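Local coordinates for regulator of Ty1 transposition protein 107 (Saccharomyces cerevisiae, PDB 3T7K), which binds phosphorylated histone H2A through its C-terminal tandem BRCT repeats, an interaction with a role in DNA damage repair, at residues 70-75 with 157-162; 41-46 with 90-95; 214-217 with 223-226; 229-234 with 239-244. All coordinates share one frame; numbering follows the deposited sequence.

How the contacts relate
The chain folds into two BRCT repeats, and the four contacts sample each repeat and the junction between them. From the N terminus, contact 2 opens first and closes at 90-95, drawing two helices together on one side of the parallel sheet of the first repeat. Contact 1 opens inside that loop, at 70-75, but closes only at 157-162 in the second repeat, so the two cross. Contacts 3 and 4 follow in series as short closures: 214-217 returns to strand 224-227, while helix 229-237 meets the loop that follows it. Contact 4 touches contact 1 through W229, packed on I157 and L161, and contact 3 through L225. The centres of contacts 2 and 3 are about 52 Å apart.

Contact 1. Residues 70-75 with 157-162; sequences RTEKFL and IGSVLK
V160 overlaps E72 and L75 with its two methyl branches, joining helix 72-77 of the first BRCT repeat to helix 154-163 of the second. Together with helix 229-237, whose F237 touches L75, these elements form the helical interface characteristic of tandem BRCT repeats. V160 CG2 lies 3.8 Å from E72 CG, and the two side chains slide past each other in opposite directions. The other branch, V160 CG1, is directed at the base of L75 and approaches L75 CB to 4.1 Å. E72 is fully stretched, with CG anti to the backbone N (chi1 177°), which carries its carboxylate beyond V160 toward S159. There E72 OE2 stays 3.9 Å from S159 OG, too far for a direct bond. K76 links them instead: its NZ makes a salt bridge with E72 OE2 and a hydrogen bond with S159 OG, putting a polar margin beside the apolar overlap. The segment 70-75 also helps bind the phosphorylated peptide, whose modified side chain is hydrogen-bonded by K73 NZ. At the start of this helix T71 is the N-cap, its OG1 accepting from F74 N at 3.1 Å.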
loop_
_atom_site.group_PDB
_atom_site.type_symbol
_atom_site.label_atom_id
_atom_site.label_comp_id
_atom_site.label_asym_id
_atom_site.label_seq_id
_atom_site.Cartn_x
_atom_site.Cartn_y
_atom_site.Cartn_z
ATOM N N ARG C 70 11.268 -21.065 12.582
ATOM C CA ARG C 70 12.340 -20.513 11.774
ATOM C C ARG C 70 12.126 -20.793 10.294
ATOM O O ARG C 70 13.085 -20.833 9.527
ATOM C CB ARG C 70 13.687 -21.086 12.227
ATOM C CG ARG C 70 14.031 -20.744 13.673
ATOM C CD ARG C 70 15.271 -21.475 14.142
ATOM N NE ARG C 70 16.096 -20.615 14.980
ATOM C CZ ARG C 70 17.279 -20.140 14.612
ATOM N NH1 ARG C 70 17.783 -20.454 13.422
ATOM N NH2 ARG C 70 17.957 -19.354 15.433
ATOM N N THR C 71 10.879 -20.998 9.881
ATOM C CA THR C 71 10.616 -21.207 8.466
ATOM C C THR C 71 10.782 -19.899 7.741
ATOM O O THR C 71 10.654 -18.847 8.345
ATOM C CB THR C 71 9.169 -21.667 8.212
ATOM O OG1 THR C 71 8.270 -20.825 8.958
ATOM C CG2 THR C 71 8.994 -23.124 8.609
ATOM N N GLU C 72 11.038 -19.961 6.442
ATOM C CA GLU C 72 11.027 -18.766 5.608
ATOM C C GLU C 72 9.738 -17.960 5.795
ATOM O O GLU C 72 9.761 -16.732 5.903
ATOM C CB GLU C 72 11.175 -19.158 4.138
ATOM C CG GLU C 72 11.096 -17.987 3.174
ATOM C CD GLU C 72 11.238 -18.423 1.730
ATOM O OE1 GLU C 72 11.195 -19.645 1.478
ATOM O OE2 GLU C 72 11.396 -17.554 0.841
ATOM N N LYS C 73 8.611 -18.658 5.847
ATOM C CA LYS C 73 7.315 -17.989 5.960
ATOM C C LYS C 73 7.163 -17.230 7.262
ATOM O O LYS C 73 6.753 -16.064 7.260
ATOM C CB LYS C 73 6.174 -18.989 5.801
ATOM C CG LYS C 73 5.727 -19.170 4.373
ATOM C CD LYS C 73 4.641 -20.230 4.301
ATOM C CE LYS C 73 3.983 -20.253 2.944
ATOM N NZ LYS C 73 3.199 -21.506 2.773
ATOM N N PHE C 74 7.489 -17.885 8.375
ATOM C CA PHE C 74 7.439 -17.205 9.652
ATOM C C PHE C 74 8.347 -15.977 9.681
ATOM O O PHE C 74 7.924 -14.912 10.100
ATOM C CB PHE C 74 7.774 -18.129 10.822
ATOM C CG PHE C 74 7.226 -17.637 12.121
ATOM C CD1 PHE C 74 5.952 -18.008 12.533
ATOM C CD2 PHE C 74 7.940 -16.736 12.892
ATOM C CE1 PHE C 74 5.418 -17.529 13.719
ATOM C CE2 PHE C 74 7.413 -16.254 14.082
ATOM C CZ PHE C 74 6.142 -16.655 14.494
ATOM N N LEU C 75 9.595 -16.122 9.236
ATOM C CA LEU C 75 10.531 -15.004 9.311
ATOM C C LEU C 75 10.055 -13.860 8.437
ATOM O O LEU C 75 10.193 -12.680 8.794
ATOM C CB LEU C 75 11.933 -15.446 8.879
ATOM C CG LEU C 75 12.574 -16.479 9.805
ATOM C CD1 LEU C 75 13.856 -17.038 9.181
ATOM C CD2 LEU C 75 12.847 -15.866 11.153
ATOM N N ILE C 157 17.643 -17.836 2.134
ATOM C CA ILE C 157 18.209 -16.930 3.108
ATOM C C ILE C 157 18.303 -15.541 2.503
ATOM O O ILE C 157 18.031 -14.546 3.164
ATOM C CB ILE C 157 19.574 -17.424 3.583
ATOM C CG1 ILE C 157 19.364 -18.598 4.534
ATOM C CG2 ILE C 157 20.349 -16.295 4.265
ATOM C CD1 ILE C 157 20.623 -19.371 4.821
ATOM N N GLY C 158 18.645 -15.475 1.226
ATOM C CA GLY C 158 18.691 -14.201 0.536
ATOM C C GLY C 158 17.334 -13.528 0.496
ATOM O O GLY C 158 17.221 -12.321 0.697
ATOM N N SER C 159 16.300 -14.319 0.230
ATOM C CA SER C 159 14.956 -13.793 0.068
ATOM C C SER C 159 14.443 -13.256 1.396
ATOM O O SER C 159 13.869 -12.171 1.441
ATOM C CB SER C 159 14.019 -14.874 -0.483
ATOM O OG SER C 159 12.747 -14.321 -0.782
ATOM N N VAL C 160 14.682 -14.001 2.475
ATOM C CA VAL C 160 14.347 -13.551 3.827
ATOM C C VAL C 160 15.034 -12.227 4.196
ATOM O O VAL C 160 14.400 -11.282 4.689
ATOM C CB VAL C 160 14.730 -14.618 4.866
ATOM C CG1 VAL C 160 14.692 -14.038 6.258
ATOM C CG2 VAL C 160 13.811 -15.830 4.752
ATOM N N LEU C 161 16.337 -12.150 3.939
ATOM C CA LEU C 161 17.106 -10.959 4.296
ATOM C C LEU C 161 16.664 -9.744 3.496
ATOM O O LEU C 161 16.675 -8.622 3.991
ATOM C CB LEU C 161 18.604 -11.198 4.068
ATOM C CG LEU C 161 19.302 -12.213 4.983
ATOM C CD1 LEU C 161 20.786 -12.405 4.593
ATOM C CD2 LEU C 161 19.193 -11.782 6.430
ATOM N N LYS C 162 16.315 -9.952 2.239
ATOM C CA LYS C 162 15.893 -8.832 1.421
ATOM C C LYS C 162 14.499 -8.402 1.873
ATOM O O LYS C 162 14.163 -7.213 1.834
ATOM C CB LYS C 162 15.918 -9.199 -0.063
ATOM C CG LYS C 162 17.317 -9.260 -0.646
ATOM C CD LYS C 162 17.305 -9.712 -2.104
ATOM C CE LYS C 162 17.183 -11.227 -2.216
ATOM N NZ LYS C 162 17.235 -11.691 -3.635
#

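Contact 2. Residues 41-46 with 90-95; sequences EILNQL and EFIIDL
L43 and L46 meet I92 and L95 in a small, wholly apolar patch between two helices. L43 works from its CD2 methyl, which is 4.2 Å from I92 CD1. The two side chains cross at about a right angle, so they meet at their terminal methyls instead of lying along each other. The same L43 CD2 also approaches L95 CD2 at 4.2 Å, and this one methyl thus touches both residues of the opposing helix. L46 and L95 approach differently, reaching toward each other tip to tip, with L46 CD1 4.1 Å from L95 CD1. In L95, chi1 of -176° sends CG toward the other helix, and chi2 of 44° then turns CD1 to L46 and CD2 to L43. All four residues are buried, yet the backbones remain well separated, the nearest CA atoms, those of L43 and I92, being 8.6 Å apart. In the BRCT fold the first and third helices pack side by side against one face of the parallel sheet, and helices 37-45 and 90-99 do so here; L43 and L95 both also rest on I48 of strand 48-50. On the faces turned away from the patch, Q45, E90 and I93 are exposed, while the partly exposed D94 hydrogen-bonds Y116 OH through OD2. I42 and F91 are instead buried against residues outside the two segments, I42 on I11 and I99 and F91 edge-to-face with Y21. Helix 37-45 finishes at the patch itself, where L46 N donates to L43 O at 2.9 Å.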
loop_
_atom_site.group_PDB
_atom_site.type_symbol
_atom_site.label_atom_id
_atom_site.label_comp_id
_atom_site.label_asym_id
_atom_site.label_seq_id
_atom_site.Cartn_x
_atom_site.Cartn_y
_atom_site.Cartn_z
ATOM N N GLU C 41 -14.141 -22.236 0.771
ATOM C CA GLU C 41 -15.143 -21.272 0.344
ATOM C C GLU C 41 -15.828 -20.575 1.536
ATOM O O GLU C 41 -16.171 -19.393 1.462
ATOM C CB GLU C 41 -16.183 -21.953 -0.549
ATOM C CG GLU C 41 -17.125 -20.970 -1.178
ATOM O OE1 GLU C 41 -15.431 -19.881 -2.437
ATOM O OE2 GLU C 41 -16.783 -18.620 -1.253
ATOM N N ILE C 42 -16.016 -21.315 2.627
ATOM C CA ILE C 42 -16.512 -20.746 3.875
ATOM C C ILE C 42 -15.590 -19.632 4.370
ATOM O O ILE C 42 -16.043 -18.518 4.629
ATOM C CB ILE C 42 -16.628 -21.813 4.983
ATOM C CG1 ILE C 42 -17.718 -22.836 4.653
ATOM C CG2 ILE C 42 -16.947 -21.170 6.314
ATOM C CD1 ILE C 42 -17.904 -23.878 5.752
ATOM N N LEU C 43 -14.298 -19.938 4.513
ATOM C CA LEU C 43 -13.319 -18.960 4.984
ATOM C C LEU C 43 -13.384 -17.650 4.215
ATOM O O LEU C 43 -13.395 -16.569 4.822
ATOM C CB LEU C 43 -11.898 -19.540 4.916
ATOM C CG LEU C 43 -11.706 -20.724 5.855
ATOM C CD1 LEU C 43 -10.314 -21.333 5.716
ATOM C CD2 LEU C 43 -11.957 -20.284 7.281
ATOM N N ASN C 44 -13.422 -17.732 2.887
ATOM C CA ASN C 44 -13.481 -16.514 2.078
ATOM C C ASN C 44 -14.761 -15.744 2.362
ATOM O O ASN C 44 -14.768 -14.511 2.399
ATOM C CB ASN C 44 -13.381 -16.846 0.592
ATOM C CG ASN C 44 -12.374 -17.951 0.311
ATOM O OD1 ASN C 44 -12.750 -19.050 -0.109
ATOM N ND2 ASN C 44 -11.080 -17.666 0.544
ATOM N N GLN C 45 -15.848 -16.466 2.588
ATOM C CA GLN C 45 -17.100 -15.798 2.937
ATOM C C GLN C 45 -16.978 -15.070 4.268
ATOM O O GLN C 45 -17.705 -14.118 4.523
ATOM C CB GLN C 45 -18.261 -16.793 2.968
ATOM C CG GLN C 45 -18.759 -17.185 1.576
ATOM C CD GLN C 45 -18.807 -16.001 0.622
ATOM O OE1 GLN C 45 -19.477 -15.000 0.886
ATOM N NE2 GLN C 45 -18.080 -16.105 -0.488
ATOM N N LEU C 46 -16.040 -15.511 5.106
ATOM C CA LEU C 46 -15.816 -14.889 6.403
ATOM C C LEU C 46 -14.639 -13.921 6.366
ATOM O O LEU C 46 -14.135 -13.514 7.410
ATOM C CB LEU C 46 -15.592 -15.947 7.489
ATOM C CG LEU C 46 -16.746 -16.936 7.711
ATOM C CD1 LEU C 46 -16.341 -18.077 8.645
ATOM C CD2 LEU C 46 -17.943 -16.238 8.274
ATOM N N GLU C 90 -5.410 -23.421 15.714
ATOM C CA GLU C 90 -6.634 -23.699 16.463
ATOM C C GLU C 90 -7.760 -22.692 16.140
ATOM O O GLU C 90 -8.949 -23.006 16.268
ATOM C CB GLU C 90 -6.334 -23.699 17.965
ATOM C CG GLU C 90 -5.745 -24.998 18.511
ATOM C CD GLU C 90 -4.242 -25.164 18.246
ATOM O OE1 GLU C 90 -3.673 -24.429 17.402
ATOM O OE2 GLU C 90 -3.628 -26.049 18.889
ATOM N N PHE C 91 -7.384 -21.483 15.732
ATOM C CA PHE C 91 -8.369 -20.488 15.322
ATOM C C PHE C 91 -9.229 -21.022 14.188
ATOM O O PHE C 91 -10.454 -21.091 14.303
ATOM C CB PHE C 91 -7.709 -19.186 14.883
ATOM C CG PHE C 91 -8.667 -18.213 14.246
ATOM C CD1 PHE C 91 -9.446 -17.373 15.030
ATOM C CD2 PHE C 91 -8.793 -18.140 12.872
ATOM C CE1 PHE C 91 -10.337 -16.477 14.446
ATOM C CE2 PHE C 91 -9.679 -17.255 12.279
ATOM C CZ PHE C 91 -10.457 -16.423 13.070
ATOM N N ILE C 92 -8.581 -21.369 13.082
ATOM C CA ILE C 92 -9.268 -21.909 11.921
ATOM C C ILE C 92 -9.994 -23.207 12.279
ATOM O O ILE C 92 -11.086 -23.500 11.775
ATOM C CB ILE C 92 -8.282 -22.184 10.777
ATOM C CG1 ILE C 92 -7.596 -20.895 10.341
ATOM C CG2 ILE C 92 -8.993 -22.812 9.602
ATOM C CD1 ILE C 92 -8.482 -19.991 9.536
ATOM N N ILE C 93 -9.385 -23.985 13.162
ATOM C CA ILE C 93 -9.977 -25.259 13.544
ATOM C C ILE C 93 -11.276 -25.009 14.313
ATOM O O ILE C 93 -12.329 -25.503 13.935
ATOM C CB ILE C 93 -8.991 -26.135 14.358
ATOM C CG1 ILE C 93 -7.851 -26.631 13.461
ATOM C CG2 ILE C 93 -9.702 -27.334 14.960
ATOM C CD1 ILE C 93 -6.834 -27.476 14.197
ATOM N N ASP C 94 -11.194 -24.234 15.388
ATOM C CA ASP C 94 -12.377 -23.900 16.175
ATOM C C ASP C 94 -13.449 -23.239 15.328
ATOM O O ASP C 94 -14.643 -23.495 15.505
ATOM C CB ASP C 94 -12.007 -22.985 17.333
ATOM C CG ASP C 94 -11.183 -23.693 18.377
ATOM O OD1 ASP C 94 -11.037 -24.929 18.251
ATOM O OD2 ASP C 94 -10.699 -23.023 19.320
ATOM N N LEU C 95 -13.002 -22.394 14.406
ATOM C CA LEU C 95 -13.890 -21.672 13.514
ATOM C C LEU C 95 -14.713 -22.634 12.680
ATOM O O LEU C 95 -15.952 -22.592 12.692
ATOM C CB LEU C 95 -13.086 -20.744 12.612
ATOM C CG LEU C 95 -13.891 -19.847 11.681
ATOM C CD1 LEU C 95 -15.080 -19.228 12.419
ATOM C CD2 LEU C 95 -12.986 -18.778 11.094
#

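Contact 3. Residues 214-217 with 223-226; sequences LIND and TILI
I215 and I224 supply the apolar part of this contact, reaching toward each other tip to tip between helix 205-218 and strand 224-227. The CG2 methyl of I215 lies 3.4 Å from I224 CD1, closer than ordinary van der Waals contact, so the packing is tight at this point. I215 CG2 also has I224 CG1 at 3.8 Å, and the strand residue thus presents the outer part of its long branch to that single methyl. With I224 CG1 anti to the carbonyl carbon (chi1 -53°), this branch extends from the sheet to the helix. A polar group also packs here, though by van der Waals contact: N216 OD1 lies 3.5 Å from I224 CD1, the two side chains crossing at a slant. The polar bond of that amide is made elsewhere, N216 ND2 being hydrogen-bonded to Y251 OH. The two segments belong to a beta-alpha-beta crossover of the second BRCT repeat, in which strand 198-201 leads through helix 205-218 into strand 224-227. I215 reaches Y198 and L200 on the first of these strands, while strand 224-227 lies in the sheet between 198-201 and the antiparallel 249-253.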
loop_
_atom_site.group_PDB
_atom_site.type_symbol
_atom_site.label_atom_id
_atom_site.label_comp_id
_atom_site.label_asym_id
_atom_site.label_seq_id
_atom_site.Cartn_x
_atom_site.Cartn_y
_atom_site.Cartn_z
ATOM N N LEU C 214 42.065 -10.983 4.242
ATOM C CA LEU C 214 41.877 -10.324 2.956
ATOM C C LEU C 214 41.583 -8.853 3.156
ATOM O O LEU C 214 42.255 -7.989 2.587
ATOM C CB LEU C 214 40.721 -10.961 2.188
ATOM C CG LEU C 214 40.973 -11.947 1.050
ATOM C CD1 LEU C 214 41.870 -13.093 1.496
ATOM C CD2 LEU C 214 39.628 -12.473 0.520
ATOM N N ILE C 215 40.569 -8.559 3.965
ATOM C CA ILE C 215 40.158 -7.185 4.151
ATOM C C ILE C 215 41.224 -6.399 4.892
ATOM O O ILE C 215 41.475 -5.227 4.606
ATOM C CB ILE C 215 38.822 -7.091 4.939
ATOM C CG1 ILE C 215 37.680 -7.687 4.106
ATOM C CG2 ILE C 215 38.550 -5.632 5.323
ATOM C CD1 ILE C 215 36.380 -7.969 4.899
ATOM N N ASN C 216 41.847 -7.032 5.873
ATOM C CA ASN C 216 42.841 -6.306 6.637
ATOM C C ASN C 216 44.116 -6.027 5.826
ATOM O O ASN C 216 44.735 -4.992 6.000
ATOM C CB ASN C 216 43.051 -6.928 8.027
ATOM C CG ASN C 216 41.810 -6.719 8.947
ATOM O OD1 ASN C 216 41.168 -5.658 8.907
ATOM N ND2 ASN C 216 41.469 -7.728 9.749
ATOM N N ASP C 217 44.442 -6.902 4.886
ATOM C CA ASP C 217 45.506 -6.623 3.917
ATOM C C ASP C 217 45.191 -5.456 2.988
ATOM O O ASP C 217 46.065 -4.657 2.680
ATOM C CB ASP C 217 45.777 -7.846 3.047
ATOM C CG ASP C 217 46.600 -8.894 3.762
ATOM O OD1 ASP C 217 47.076 -8.597 4.877
ATOM O OD2 ASP C 217 46.780 -10.006 3.205
ATOM N N THR C 223 35.964 -0.810 8.783
ATOM C CA THR C 223 35.298 -1.621 9.779
ATOM C C THR C 223 34.674 -2.874 9.179
ATOM O O THR C 223 34.299 -2.906 8.006
ATOM C CB THR C 223 34.266 -0.805 10.527
ATOM O OG1 THR C 223 33.363 -0.240 9.578
ATOM C CG2 THR C 223 34.963 0.323 11.276
ATOM N N ILE C 224 34.573 -3.909 10.002
ATOM C CA ILE C 224 34.120 -5.209 9.550
ATOM C C ILE C 224 33.208 -5.818 10.590
ATOM O O ILE C 224 33.459 -5.703 11.791
ATOM C CB ILE C 224 35.309 -6.178 9.378
ATOM C CG1 ILE C 224 36.390 -5.570 8.489
ATOM C CG2 ILE C 224 34.835 -7.513 8.817
ATOM C CD1 ILE C 224 37.743 -6.288 8.603
ATOM N N LEU C 225 32.150 -6.473 10.123
ATOM C CA LEU C 225 31.280 -7.231 10.994
ATOM C C LEU C 225 31.073 -8.594 10.368
ATOM O O LEU C 225 30.659 -8.701 9.218
ATOM C CB LEU C 225 29.938 -6.515 11.163
ATOM C CG LEU C 225 28.879 -7.310 11.918
ATOM C CD1 LEU C 225 29.351 -7.627 13.328
ATOM C CD2 LEU C 225 27.598 -6.504 11.964
ATOM N N ILE C 226 31.376 -9.645 11.112
ATOM C CA ILE C 226 31.171 -10.993 10.612
ATOM C C ILE C 226 30.295 -11.733 11.609
ATOM O O ILE C 226 30.642 -11.840 12.787
ATOM C CB ILE C 226 32.512 -11.727 10.415
ATOM C CG1 ILE C 226 33.458 -10.879 9.561
ATOM C CG2 ILE C 226 32.284 -13.059 9.750
ATOM C CD1 ILE C 226 34.773 -11.587 9.204
#

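Contact 4. Residues 229-234 with 239-244; sequences WNWCVE and LNVDFT
The helix carrying W231 ends in a Schellman motif at L239 (phi 41°), and the irregular chain beyond it brings V241 and F243 back to the indole. The indole meets this segment through the outer end of its six-membered ring, directed there by CG lying anti to the backbone N (chi1 -178°). V241 CG1 touches W231 CZ2 at 3.6 Å, and the valine crosses the indole at about a right angle. F243 comes to the edge of the indole, near its plane, with CE1 4.2 Å from W231 CZ2. V241 CG1 also sits over the centre of the F243 ring, 3.4 Å above its plane, so this methyl is shared by both aromatics. W231 probably corresponds to the signature tryptophan of the third BRCT helix, with S235 at the serine or cysteine position four residues on; S235 OG is hydrogen-bonded to W231 O. In the plane of the indole, a water accepts from W231 NE1 at 2.9 Å and donates to D242 O. A leucine in place of W231 would probably leave V241 CG1 with F243 but without the indole, remove the edge that F243 CE1 meets, and deprive the water of its N-H donor. Beyond the aromatic cluster, D242 forms an Asx turn. Its OD1 accepts from T244 N at 3.2 Å, from above the carboxylate plane, and from T244 OG1 at 2.8 Å on the syn side.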
loop_
_atom_site.group_PDB
_atom_site.type_symbol
_atom_site.label_atom_id
_atom_site.label_comp_id
_atom_site.label_asym_id
_atom_site.label_seq_id
_atom_site.Cartn_x
_atom_site.Cartn_y
_atom_site.Cartn_z
ATOM N N TRP C 229 24.394 -16.846 10.719
ATOM C CA TRP C 229 23.004 -16.703 10.292
ATOM C C TRP C 229 22.119 -16.447 11.502
ATOM O O TRP C 229 21.243 -15.588 11.474
ATOM C CB TRP C 229 22.550 -17.956 9.526
ATOM C CG TRP C 229 21.059 -18.047 9.284
ATOM C CD1 TRP C 229 20.226 -19.041 9.708
ATOM C CD2 TRP C 229 20.232 -17.108 8.576
ATOM N NE1 TRP C 229 18.938 -18.784 9.304
ATOM C CE2 TRP C 229 18.913 -17.607 8.607
ATOM C CE3 TRP C 229 20.481 -15.898 7.922
ATOM C CZ2 TRP C 229 17.840 -16.935 8.007
ATOM C CZ3 TRP C 229 19.410 -15.228 7.327
ATOM C CH2 TRP C 229 18.110 -15.752 7.374
ATOM N N ASN C 230 22.370 -17.174 12.582
ATOM C CA ASN C 230 21.561 -17.039 13.790
ATOM C C ASN C 230 21.484 -15.610 14.304
ATOM O O ASN C 230 20.574 -15.264 15.041
ATOM C CB ASN C 230 22.115 -17.939 14.895
ATOM C CG ASN C 230 21.088 -18.902 15.427
ATOM O OD1 ASN C 230 20.201 -18.519 16.190
ATOM N ND2 ASN C 230 21.202 -20.166 15.032
ATOM N N TRP C 231 22.466 -14.788 13.950
ATOM C CA TRP C 231 22.492 -13.390 14.382
ATOM C C TRP C 231 21.371 -12.638 13.679
ATOM O O TRP C 231 20.738 -11.739 14.260
ATOM C CB TRP C 231 23.858 -12.762 14.036
ATOM C CG TRP C 231 24.083 -11.326 14.446
ATOM C CD1 TRP C 231 24.623 -10.874 15.629
ATOM C CD2 TRP C 231 23.810 -10.158 13.662
ATOM N NE1 TRP C 231 24.704 -9.504 15.617
ATOM C CE2 TRP C 231 24.208 -9.041 14.421
ATOM C CE3 TRP C 231 23.269 -9.947 12.389
ATOM C CZ2 TRP C 231 24.078 -7.737 13.952
ATOM C CZ3 TRP C 231 23.138 -8.648 11.924
ATOM C CH2 TRP C 231 23.538 -7.564 12.703
ATOM N N CYS C 232 21.138 -13.010 12.420
ATOM C CA CYS C 232 20.079 -12.402 11.617
ATOM C C CYS C 232 18.714 -12.880 12.078
ATOM O O CYS C 232 17.753 -12.120 12.055
ATOM C CB CYS C 232 20.237 -12.767 10.148
ATOM S SG CYS C 232 21.805 -12.228 9.443
ATOM N N VAL C 233 18.638 -14.143 12.474
ATOM C CA VAL C 233 17.386 -14.735 12.912
ATOM C C VAL C 233 16.934 -14.125 14.222
ATOM O O VAL C 233 15.763 -13.819 14.380
ATOM C CB VAL C 233 17.494 -16.261 13.064
ATOM C CG1 VAL C 233 16.252 -16.826 13.764
ATOM C CG2 VAL C 233 17.677 -16.904 11.709
ATOM N N GLU C 234 17.862 -13.938 15.156
ATOM C CA GLU C 234 17.526 -13.293 16.415
ATOM C C GLU C 234 17.104 -11.844 16.204
ATOM O O GLU C 234 16.169 -11.380 16.851
ATOM C CB GLU C 234 18.685 -13.353 17.415
ATOM C CG GLU C 234 18.913 -14.731 18.002
ATOM O OE1 GLU C 234 17.058 -14.723 19.492
ATOM O OE2 GLU C 234 17.254 -16.420 18.108
ATOM N N LEU C 239 12.816 -8.002 15.869
ATOM C CA LEU C 239 12.749 -6.825 15.001
ATOM C C LEU C 239 13.687 -5.706 15.471
ATOM O O LEU C 239 13.357 -4.519 15.405
ATOM C CB LEU C 239 11.312 -6.318 14.863
ATOM C CG LEU C 239 10.470 -7.242 13.982
ATOM C CD1 LEU C 239 9.084 -6.647 13.711
ATOM C CD2 LEU C 239 11.204 -7.484 12.689
ATOM N N ASN C 240 14.871 -6.096 15.935
ATOM C CA ASN C 240 15.875 -5.125 16.331
ATOM C C ASN C 240 17.276 -5.724 16.198
ATOM O O ASN C 240 17.513 -6.860 16.612
ATOM C CB ASN C 240 15.647 -4.697 17.772
ATOM C CG ASN C 240 16.671 -3.684 18.246
ATOM O OD1 ASN C 240 16.791 -2.601 17.673
ATOM N ND2 ASN C 240 17.406 -4.023 19.306
ATOM N N VAL C 241 18.192 -4.984 15.586
ATOM C CA VAL C 241 19.593 -5.393 15.612
ATOM C C VAL C 241 20.226 -4.841 16.875
ATOM O O VAL C 241 20.338 -3.630 17.043
ATOM C CB VAL C 241 20.366 -4.877 14.395
ATOM C CG1 VAL C 241 21.860 -5.031 14.622
ATOM C CG2 VAL C 241 19.936 -5.638 13.157
ATOM N N ASP C 242 20.624 -5.722 17.780
ATOM C CA ASP C 242 21.282 -5.268 18.997
ATOM C C ASP C 242 22.795 -5.356 18.816
ATOM O O ASP C 242 23.362 -6.445 18.808
ATOM C CB ASP C 242 20.839 -6.121 20.178
ATOM C CG ASP C 242 21.578 -5.785 21.452
ATOM O OD1 ASP C 242 22.074 -4.634 21.586
ATOM O OD2 ASP C 242 21.661 -6.684 22.318
ATOM N N PHE C 243 23.440 -4.206 18.660
ATOM C CA PHE C 243 24.860 -4.166 18.357
ATOM C C PHE C 243 25.732 -4.344 19.591
ATOM O O PHE C 243 26.951 -4.452 19.476
ATOM C CB PHE C 243 25.226 -2.875 17.629
ATOM C CG PHE C 243 24.939 -2.911 16.146
ATOM C CD1 PHE C 243 25.646 -3.764 15.312
ATOM C CD2 PHE C 243 23.967 -2.085 15.592
ATOM C CE1 PHE C 243 25.394 -3.795 13.946
ATOM C CE2 PHE C 243 23.705 -2.104 14.229
ATOM C CZ PHE C 243 24.427 -2.956 13.402
ATOM N N THR C 244 25.111 -4.382 20.766
ATOM C CA THR C 244 25.861 -4.570 22.003
ATOM C C THR C 244 25.913 -6.053 22.348
ATOM O O THR C 244 26.584 -6.451 23.291
ATOM C CB THR C 244 25.249 -3.801 23.197
ATOM O OG1 THR C 244 24.014 -4.415 23.578
ATOM C CG2 THR C 244 25.007 -2.338 22.851
HETATM O O HOH W 1 25.567 -7.863 17.787
#